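Local coordinates for protein diguanylate cyclase (Marinobacter aquaeolei VT8, PDB 3IGN) that probably joins two GTP molecules into the second messenger c-di-GMP, the chain here being its GGDEF domain, with c-di-GMP bound, at residues T14-R19 with E89-I94; G20-L25 with L42-I47. All blocks are in the same frame, centred on the assembly; numbering follows the deposited sequence.

Contact 1. Residues T14-R19 with E89-I94; sequences TGLLNR and EEFGII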
ATOM      1  N   THR A  14      12.055   4.495   3.443  1.00 39.73           N
ATOM      2  CA  THR A  14      11.088   3.740   4.232  1.00 38.65           C
ATOM      3  C   THR A  14      11.558   2.410   4.815  1.00 40.67           C
ATOM      4  O   THR A  14      11.026   1.957   5.824  1.00 40.41           O
ATOM      5  CB  THR A  14       9.834   3.454   3.400  1.00 37.43           C
ATOM      6  OG1 THR A  14      10.172   2.568   2.325  1.00 36.96           O
ATOM      7  CG2 THR A  14       9.272   4.746   2.825  1.00 36.48           C
ATOM      8  N   GLY A  15      12.544   1.784   4.185  1.00 40.98           N
ATOM      9  CA  GLY A  15      13.023   0.504   4.679  1.00 41.06           C
ATOM     10  C   GLY A  15      12.229  -0.659   4.105  1.00 40.61           C
ATOM     11  O   GLY A  15      12.571  -1.826   4.314  1.00 41.76           O
ATOM     12  N   LEU A  16      11.164  -0.337   3.379  1.00 38.15           N
ATOM     13  CA  LEU A  16      10.316  -1.352   2.760  1.00 35.71           C
ATOM     14  C   LEU A  16      11.004  -1.869   1.506  1.00 35.88           C
ATOM     15  O   LEU A  16      12.036  -1.336   1.094  1.00 38.87           O
ATOM     16  CB  LEU A  16       8.969  -0.742   2.368  1.00 33.66           C
ATOM     17  CG  LEU A  16       8.157  -0.047   3.459  1.00 34.11           C
ATOM     18  CD1 LEU A  16       6.918   0.582   2.842  1.00 35.52           C
ATOM     19  CD2 LEU A  16       7.777  -1.049   4.538  1.00 34.68           C
ATOM     20  N   LEU A  17      10.434  -2.903   0.893  1.00 34.27           N
ATOM     21  CA  LEU A  17      10.996  -3.442  -0.336  1.00 34.57           C
ATOM     22  C   LEU A  17      10.872  -2.359  -1.400  1.00 34.67           C
ATOM     23  O   LEU A  17       9.962  -1.536  -1.333  1.00 35.30           O
ATOM     24  CB  LEU A  17      10.212  -4.682  -0.785  1.00 34.27           C
ATOM     25  CG  LEU A  17      10.446  -5.966   0.012  1.00 35.16           C
ATOM     26  CD1 LEU A  17       9.448  -7.024  -0.415  1.00 36.73           C
ATOM     27  CD2 LEU A  17      11.870  -6.442  -0.215  1.00 36.80           C
ATOM     28  N   ASN A  18      11.786  -2.334  -2.365  1.00 33.25           N
ATOM     29  CA  ASN A  18      11.686  -1.338  -3.422  1.00 34.70           C
ATOM     30  C   ASN A  18      10.770  -1.898  -4.504  1.00 34.64           C
ATOM     31  O   ASN A  18      10.455  -3.088  -4.502  1.00 34.35           O
ATOM     32  CB  ASN A  18      13.063  -0.988  -4.009  1.00 36.10           C
ATOM     33  CG  ASN A  18      13.844  -2.205  -4.450  1.00 38.50           C
ATOM     34  OD1 ASN A  18      13.289  -3.142  -5.024  1.00 40.81           O
ATOM     35  ND2 ASN A  18      15.154  -2.187  -4.206  1.00 40.56           N
ATOM     36  N   ARG A  19      10.331  -1.039  -5.415  1.00 35.44           N
ATOM     37  CA  ARG A  19       9.424  -1.455  -6.481  1.00 36.02           C
ATOM     38  C   ARG A  19       9.845  -2.722  -7.221  1.00 33.02           C
ATOM     39  O   ARG A  19       9.071  -3.676  -7.329  1.00 32.94           O
ATOM     40  CB  ARG A  19       9.248  -0.320  -7.488  1.00 36.88           C
ATOM     41  CG  ARG A  19       8.306  -0.654  -8.626  1.00 38.55           C
ATOM     42  CD  ARG A  19       8.156   0.522  -9.569  1.00 44.40           C
ATOM     43  NE  ARG A  19       7.363   0.182 -10.746  1.00 50.09           N
ATOM     44  CZ  ARG A  19       7.749   0.428 -11.993  1.00 54.39           C
ATOM     45  NH1 ARG A  19       8.917   1.013 -12.219  1.00 56.92           N
ATOM     46  NH2 ARG A  19       6.970   0.095 -13.013  1.00 54.97           N
ATOM     47  N   GLU A  89       4.526   8.418  -3.353  1.00 35.69           N
ATOM     48  CA  GLU A  89       3.688   8.314  -2.169  1.00 38.50           C
ATOM     49  C   GLU A  89       2.768   7.106  -2.272  1.00 34.82           C
ATOM     50  O   GLU A  89       1.761   7.028  -1.575  1.00 37.32           O
ATOM     51  CB  GLU A  89       2.853   9.571  -1.972  1.00 41.29           C
ATOM     52  CG  GLU A  89       1.603   9.654  -2.827  1.00 45.19           C
ATOM     53  CD  GLU A  89       1.820  10.374  -4.113  1.00 49.55           C
ATOM     54  OE1 GLU A  89       2.962  10.398  -4.600  1.00 50.83           O
ATOM     55  OE2 GLU A  89       0.841  10.916  -4.655  1.00 52.13           O
ATOM     56  N   GLU A  90       3.134   6.160  -3.133  1.00 36.05           N
ATOM     57  CA  GLU A  90       2.355   4.933  -3.344  1.00 32.78           C
ATOM     58  C   GLU A  90       3.000   3.707  -2.698  1.00 28.49           C
ATOM     59  O   GLU A  90       4.205   3.503  -2.797  1.00 26.77           O
ATOM     60  CB  GLU A  90       2.190   4.635  -4.840  1.00 38.71           C
ATOM     61  CG  GLU A  90       1.417   5.652  -5.647  1.00 46.09           C
ATOM     62  CD  GLU A  90       0.716   5.007  -6.831  1.00 52.27           C
ATOM     63  OE1 GLU A  90       1.251   4.009  -7.360  1.00 53.27           O
ATOM     64  OE2 GLU A  90      -0.363   5.495  -7.235  1.00 55.11           O
ATOM     65  N   PHE A  91       2.176   2.879  -2.063  1.00 25.57           N
ATOM     66  CA  PHE A  91       2.656   1.668  -1.400  1.00 25.20           C
ATOM     67  C   PHE A  91       1.833   0.471  -1.857  1.00 24.00           C
ATOM     68  O   PHE A  91       0.715   0.625  -2.326  1.00 25.38           O
ATOM     69  CB  PHE A  91       2.515   1.798   0.118  1.00 26.66           C
ATOM     70  CG  PHE A  91       3.269   2.951   0.708  1.00 29.13           C
ATOM     71  CD1 PHE A  91       4.485   2.745   1.352  1.00 30.13           C
ATOM     72  CD2 PHE A  91       2.753   4.241   0.641  1.00 27.34           C
ATOM     73  CE1 PHE A  91       5.179   3.812   1.928  1.00 31.98           C
ATOM     74  CE2 PHE A  91       3.438   5.310   1.210  1.00 31.30           C
ATOM     75  CZ  PHE A  91       4.652   5.095   1.856  1.00 31.61           C
ATOM     76  N   GLY A  92       2.396  -0.720  -1.710  1.00 23.05           N
ATOM     77  CA  GLY A  92       1.671  -1.918  -2.085  1.00 18.88           C
ATOM     78  C   GLY A  92       1.905  -2.976  -1.025  1.00 21.89           C
ATOM     79  O   GLY A  92       2.924  -2.955  -0.346  1.00 23.38           O
ATOM     80  N   ILE A  93       0.953  -3.887  -0.861  1.00 20.01           N
ATOM     81  CA  ILE A  93       1.113  -4.973   0.103  1.00 21.29           C
ATOM     82  C   ILE A  93       0.567  -6.252  -0.515  1.00 21.82           C
ATOM     83  O   ILE A  93      -0.501  -6.238  -1.128  1.00 22.40           O
ATOM     84  CB  ILE A  93       0.313  -4.748   1.411  1.00 20.41           C
ATOM     85  CG1 ILE A  93       0.412  -3.300   1.887  1.00 19.30           C
ATOM     86  CG2 ILE A  93       0.858  -5.655   2.502  1.00 19.30           C
ATOM     87  CD1 ILE A  93      -0.515  -3.006   3.058  1.00 23.14           C
ATOM     88  N   ILE A  94       1.307  -7.347  -0.358  1.00 19.16           N
ATOM     89  CA  ILE A  94       0.859  -8.641  -0.857  1.00 18.78           C
ATOM     90  C   ILE A  94       0.309  -9.316   0.384  1.00 20.42           C
ATOM     91  O   ILE A  94       0.969  -9.360   1.418  1.00 20.92           O
ATOM     92  CB  ILE A  94       2.020  -9.497  -1.405  1.00 16.77           C
ATOM     93  CG1 ILE A  94       2.680  -8.792  -2.584  1.00 17.46           C
ATOM     94  CG2 ILE A  94       1.499 -10.874  -1.852  1.00 18.02           C
ATOM     95  CD1 ILE A  94       3.961  -9.472  -3.082  1.00 17.11           C
TER
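This is a buried apolar contact in which Leu-16 and Thr-14, on the approach to the edge strand 17-18, meet the ring of Phe-91 on the inner strand 90-96. Phe-91 is the last residue of the GGEEF form of the GGDEF signature. Leu-16 CD1 reaches the rim of the ring in its plane, 3.6 Å from Phe-91 CD1. The same methyl is 3.8 Å from Phe-91 CE1, so it lies beside the CD1-CE1 bond, in the plane of the ring. The two side chains cross at about a right angle. The CA-CB bond of Phe-91 does not itself aim at Leu-16. With CG anti to the carbonyl carbon (chi1 -59°), the ring swings out and its edge arrives there. Thr-14 adds a looser touch at this edge, its CG2 being 4.3 Å from Phe-91 CE1. The hydroxyl of Thr-14 is used elsewhere. Thr-14 OG1 accepts from Leu-16 N at 3.2 Å and 161°, an ST turn, and is also hydrogen-bonded to Asp-11. The turn thus ties together the two residues that pack on the ring. Helix 59-74 borders the contact: Leu-16 touches Ala-70 and Arg-74, and Thr-14 touches Ile-66 and Ala-70. On strand 40-47, the ring of Phe-45 meets that of Phe-91 with nearly parallel planes, and strand 82-85 lies between strands 17-18 and 90-96.

Contact 2. Residues G20-L25 with L42-I47; sequences GTWENL and LVMFDI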
ATOM      1  N   GLY A  20      11.068  -2.729  -7.737  1.00 31.53           N
ATOM      2  CA  GLY A  20      11.551  -3.885  -8.471  1.00 32.27           C
ATOM      3  C   GLY A  20      11.440  -5.199  -7.722  1.00 32.42           C
ATOM      4  O   GLY A  20      10.946  -6.192  -8.259  1.00 33.19           O
ATOM      5  N   THR A  21      11.906  -5.214  -6.480  1.00 29.54           N
ATOM      6  CA  THR A  21      11.854  -6.425  -5.673  1.00 30.79           C
ATOM      7  C   THR A  21      10.421  -6.789  -5.307  1.00 26.35           C
ATOM      8  O   THR A  21      10.033  -7.955  -5.374  1.00 27.48           O
ATOM      9  CB  THR A  21      12.652  -6.268  -4.371  1.00 32.21           C
ATOM     10  OG1 THR A  21      13.981  -5.835  -4.676  1.00 35.89           O
ATOM     11  CG2 THR A  21      12.719  -7.596  -3.632  1.00 32.62           C
ATOM     12  N   TRP A  22       9.637  -5.794  -4.914  1.00 26.38           N
ATOM     13  CA  TRP A  22       8.259  -6.056  -4.533  1.00 24.98           C
ATOM     14  C   TRP A  22       7.507  -6.658  -5.715  1.00 25.12           C
ATOM     15  O   TRP A  22       6.779  -7.629  -5.539  1.00 25.08           O
ATOM     16  CB  TRP A  22       7.570  -4.778  -4.067  1.00 23.95           C
ATOM     17  CG  TRP A  22       6.187  -4.999  -3.529  1.00 25.22           C
ATOM     18  CD1 TRP A  22       5.846  -5.569  -2.332  1.00 24.54           C
ATOM     19  CD2 TRP A  22       4.958  -4.660  -4.180  1.00 26.88           C
ATOM     20  NE1 TRP A  22       4.473  -5.603  -2.200  1.00 25.23           N
ATOM     21  CE2 TRP A  22       3.905  -5.053  -3.320  1.00 25.61           C
ATOM     22  CE3 TRP A  22       4.642  -4.061  -5.408  1.00 27.50           C
ATOM     23  CZ2 TRP A  22       2.558  -4.867  -3.651  1.00 23.91           C
ATOM     24  CZ3 TRP A  22       3.296  -3.875  -5.737  1.00 26.79           C
ATOM     25  CH2 TRP A  22       2.272  -4.277  -4.859  1.00 24.69           C
ATOM     26  N   GLU A  23       7.699  -6.108  -6.916  1.00 26.82           N
ATOM     27  CA  GLU A  23       7.017  -6.636  -8.095  1.00 26.53           C
ATOM     28  C   GLU A  23       7.417  -8.081  -8.377  1.00 25.67           C
ATOM     29  O   GLU A  23       6.597  -8.885  -8.827  1.00 25.87           O
ATOM     30  CB  GLU A  23       7.296  -5.770  -9.332  1.00 28.52           C
ATOM     31  CG  GLU A  23       6.344  -4.578  -9.460  1.00 29.93           C
ATOM     32  CD  GLU A  23       6.478  -3.838 -10.783  1.00 35.77           C
ATOM     33  OE1 GLU A  23       6.940  -4.445 -11.770  1.00 38.54           O
ATOM     34  OE2 GLU A  23       6.103  -2.648 -10.835  1.00 38.54           O
ATOM     35  N   ASN A  24       8.679  -8.415  -8.130  1.00 24.80           N
ATOM     36  CA  ASN A  24       9.128  -9.783  -8.351  1.00 27.53           C
ATOM     37  C   ASN A  24       8.357 -10.715  -7.413  1.00 24.38           C
ATOM     38  O   ASN A  24       8.030 -11.846  -7.782  1.00 24.27           O
ATOM     39  CB  ASN A  24      10.636  -9.903  -8.098  1.00 33.76           C
ATOM     40  CG  ASN A  24      11.138 -11.328  -8.243  1.00 42.79           C
ATOM     41  OD1 ASN A  24      11.302 -12.044  -7.254  1.00 46.83           O
ATOM     42  ND2 ASN A  24      11.366 -11.754  -9.481  1.00 45.73           N
ATOM     43  N   LEU A  25       8.067 -10.230  -6.204  1.00 24.46           N
ATOM     44  CA  LEU A  25       7.312 -11.003  -5.210  1.00 23.48           C
ATOM     45  C   LEU A  25       5.844 -11.114  -5.621  1.00 21.63           C
ATOM     46  O   LEU A  25       5.206 -12.155  -5.423  1.00 21.38           O
ATOM     47  CB  LEU A  25       7.426 -10.352  -3.829  1.00 26.12           C
ATOM     48  CG  LEU A  25       8.441 -10.952  -2.840  1.00 30.95           C
ATOM     49  CD1 LEU A  25       9.692 -11.391  -3.559  1.00 36.10           C
ATOM     50  CD2 LEU A  25       8.757  -9.944  -1.749  1.00 29.22           C
ATOM     51  N   LEU A  42      -4.062  -8.278  -3.137  1.00 20.73           N
ATOM     52  CA  LEU A  42      -3.074  -7.239  -3.318  1.00 21.55           C
ATOM     53  C   LEU A  42      -3.682  -5.908  -2.891  1.00 21.28           C
ATOM     54  O   LEU A  42      -4.857  -5.640  -3.153  1.00 20.56           O
ATOM     55  CB  LEU A  42      -2.697  -7.165  -4.790  1.00 25.80           C
ATOM     56  CG  LEU A  42      -1.474  -6.336  -5.165  1.00 28.42           C
ATOM     57  CD1 LEU A  42      -0.227  -7.062  -4.684  1.00 30.43           C
ATOM     58  CD2 LEU A  42      -1.433  -6.143  -6.674  1.00 29.07           C
ATOM     59  N   VAL A  43      -2.876  -5.080  -2.237  1.00 21.21           N
ATOM     60  CA  VAL A  43      -3.313  -3.763  -1.804  1.00 22.13           C
ATOM     61  C   VAL A  43      -2.398  -2.730  -2.451  1.00 21.71           C
ATOM     62  O   VAL A  43      -1.204  -2.962  -2.610  1.00 22.17           O
ATOM     63  CB  VAL A  43      -3.211  -3.599  -0.273  1.00 22.88           C
ATOM     64  CG1 VAL A  43      -3.695  -2.201   0.139  1.00 24.89           C
ATOM     65  CG2 VAL A  43      -4.024  -4.675   0.422  1.00 24.12           C
HETATM   66  N   MSE A  44      -2.974  -1.609  -2.860  1.00 24.19           N
HETATM   67  CA  MSE A  44      -2.208  -0.519  -3.451  1.00 27.38           C
HETATM   68  C   MSE A  44      -2.802   0.699  -2.774  1.00 24.68           C
HETATM   69  O   MSE A  44      -4.014   0.893  -2.816  1.00 24.81           O
HETATM   70  CB  MSE A  44      -2.449  -0.412  -4.962  1.00 34.87           C
HETATM   71  CG  MSE A  44      -2.289  -1.705  -5.730  1.00 46.25           C
HETATM   72 SE   MSE A  44      -0.932  -1.562  -7.096  1.00 58.47          SE
HETATM   73  CE  MSE A  44       0.551  -1.514  -5.902  1.00 50.40           C
ATOM     74  N   PHE A  45      -1.978   1.494  -2.102  1.00 25.67           N
ATOM     75  CA  PHE A  45      -2.512   2.677  -1.449  1.00 26.42           C
ATOM     76  C   PHE A  45      -1.603   3.885  -1.584  1.00 27.98           C
ATOM     77  O   PHE A  45      -0.393   3.753  -1.778  1.00 26.37           O
ATOM     78  CB  PHE A  45      -2.878   2.382   0.020  1.00 26.01           C
ATOM     79  CG  PHE A  45      -1.708   2.087   0.931  1.00 27.88           C
ATOM     80  CD1 PHE A  45      -1.178   3.089   1.744  1.00 29.62           C
ATOM     81  CD2 PHE A  45      -1.199   0.795   1.047  1.00 26.57           C
ATOM     82  CE1 PHE A  45      -0.163   2.812   2.663  1.00 29.35           C
ATOM     83  CE2 PHE A  45      -0.185   0.505   1.961  1.00 25.47           C
ATOM     84  CZ  PHE A  45       0.332   1.514   2.774  1.00 25.60           C
ATOM     85  N   ASP A  46      -2.226   5.058  -1.519  1.00 28.93           N
ATOM     86  CA  ASP A  46      -1.547   6.342  -1.662  1.00 31.38           C
ATOM     87  C   ASP A  46      -1.886   7.252  -0.496  1.00 32.88           C
ATOM     88  O   ASP A  46      -2.945   7.133   0.119  1.00 34.70           O
ATOM     89  CB  ASP A  46      -2.019   7.058  -2.932  1.00 36.52           C
ATOM     90  CG  ASP A  46      -1.472   6.449  -4.197  1.00 44.11           C
ATOM     91  OD1 ASP A  46      -0.872   5.356  -4.126  1.00 46.23           O
ATOM     92  OD2 ASP A  46      -1.651   7.066  -5.270  1.00 47.20           O
ATOM     93  N   ILE A  47      -0.983   8.181  -0.213  1.00 34.55           N
ATOM     94  CA  ILE A  47      -1.204   9.154   0.841  1.00 31.99           C
ATOM     95  C   ILE A  47      -2.086  10.218   0.191  1.00 30.88           C
ATOM     96  O   ILE A  47      -1.780  10.691  -0.896  1.00 31.23           O
ATOM     97  CB  ILE A  47       0.123   9.787   1.277  1.00 32.10           C
ATOM     98  CG1 ILE A  47       0.976   8.737   1.998  1.00 30.44           C
ATOM     99  CG2 ILE A  47      -0.141  10.999   2.160  1.00 29.64           C
ATOM    100  CD1 ILE A  47       2.470   8.971   1.868  1.00 31.31           C
TER
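The indole nitrogen of Trp-22, NE1, gives its hydrogen to the backbone O of Ser-82, while the benzo end of the same ring reaches Leu-42 and Met-44. That bond satisfies the polar atom of a buried side chain and limits how the ring can turn. Trp-22 stands on helix 19-36, with CG anti to the backbone N (chi1 -174°), and the indole extends from there to strand 40-47. Met-44, a selenomethionine, brings its terminal methyl to the ring: CE is 3.4 Å from Trp-22 CH2 and 3.6 Å from CZ3. Its chain is bent at chi2 and chi3, which turns this methyl to the indole. Leu-42 CD1 lies 3.7 Å from Trp-22 CZ2. Both side chains meet the indole obliquely. An alanine in place of Trp-22 would probably leave a gap beside Leu-42 and Met-44 and the carbonyl of Ser-82 without its indole donor. The ring spans a wide separation, for the segment axes come no closer than 12.3 Å. They run roughly antiparallel, at 152°. Ile-94 also touches Trp-22, and helix 144-160 adds Trp-147 and Met-148 against Leu-42 and Ala-151 against Met-44. This is helix-on-sheet packing, as expected of the GGDEF domain, whose central beta-sheet is enclosed by helices.

Overall arrangement
Both contacts are core contacts, and they serve opposite faces of one sheet. Contact 1 belongs to the face packed by helix 59-74. Contact 2 lies on the face that helices 19-36 and 144-160 cover. The chain changes face between them, because strand 17-18 leads directly into helix 19-36. Their inner strands, 90-96 and 40-47, are antiparallel neighbours, probably joined by hydrogen bonds such as Phe-91 N to Phe-45 O at 2.7 Å. Each contact is apolar and centred on one aromatic ring. In contact 1 the sheet supplies the ring and the loop the methyls. In contact 2 the helix supplies the ring and the strand the methyls.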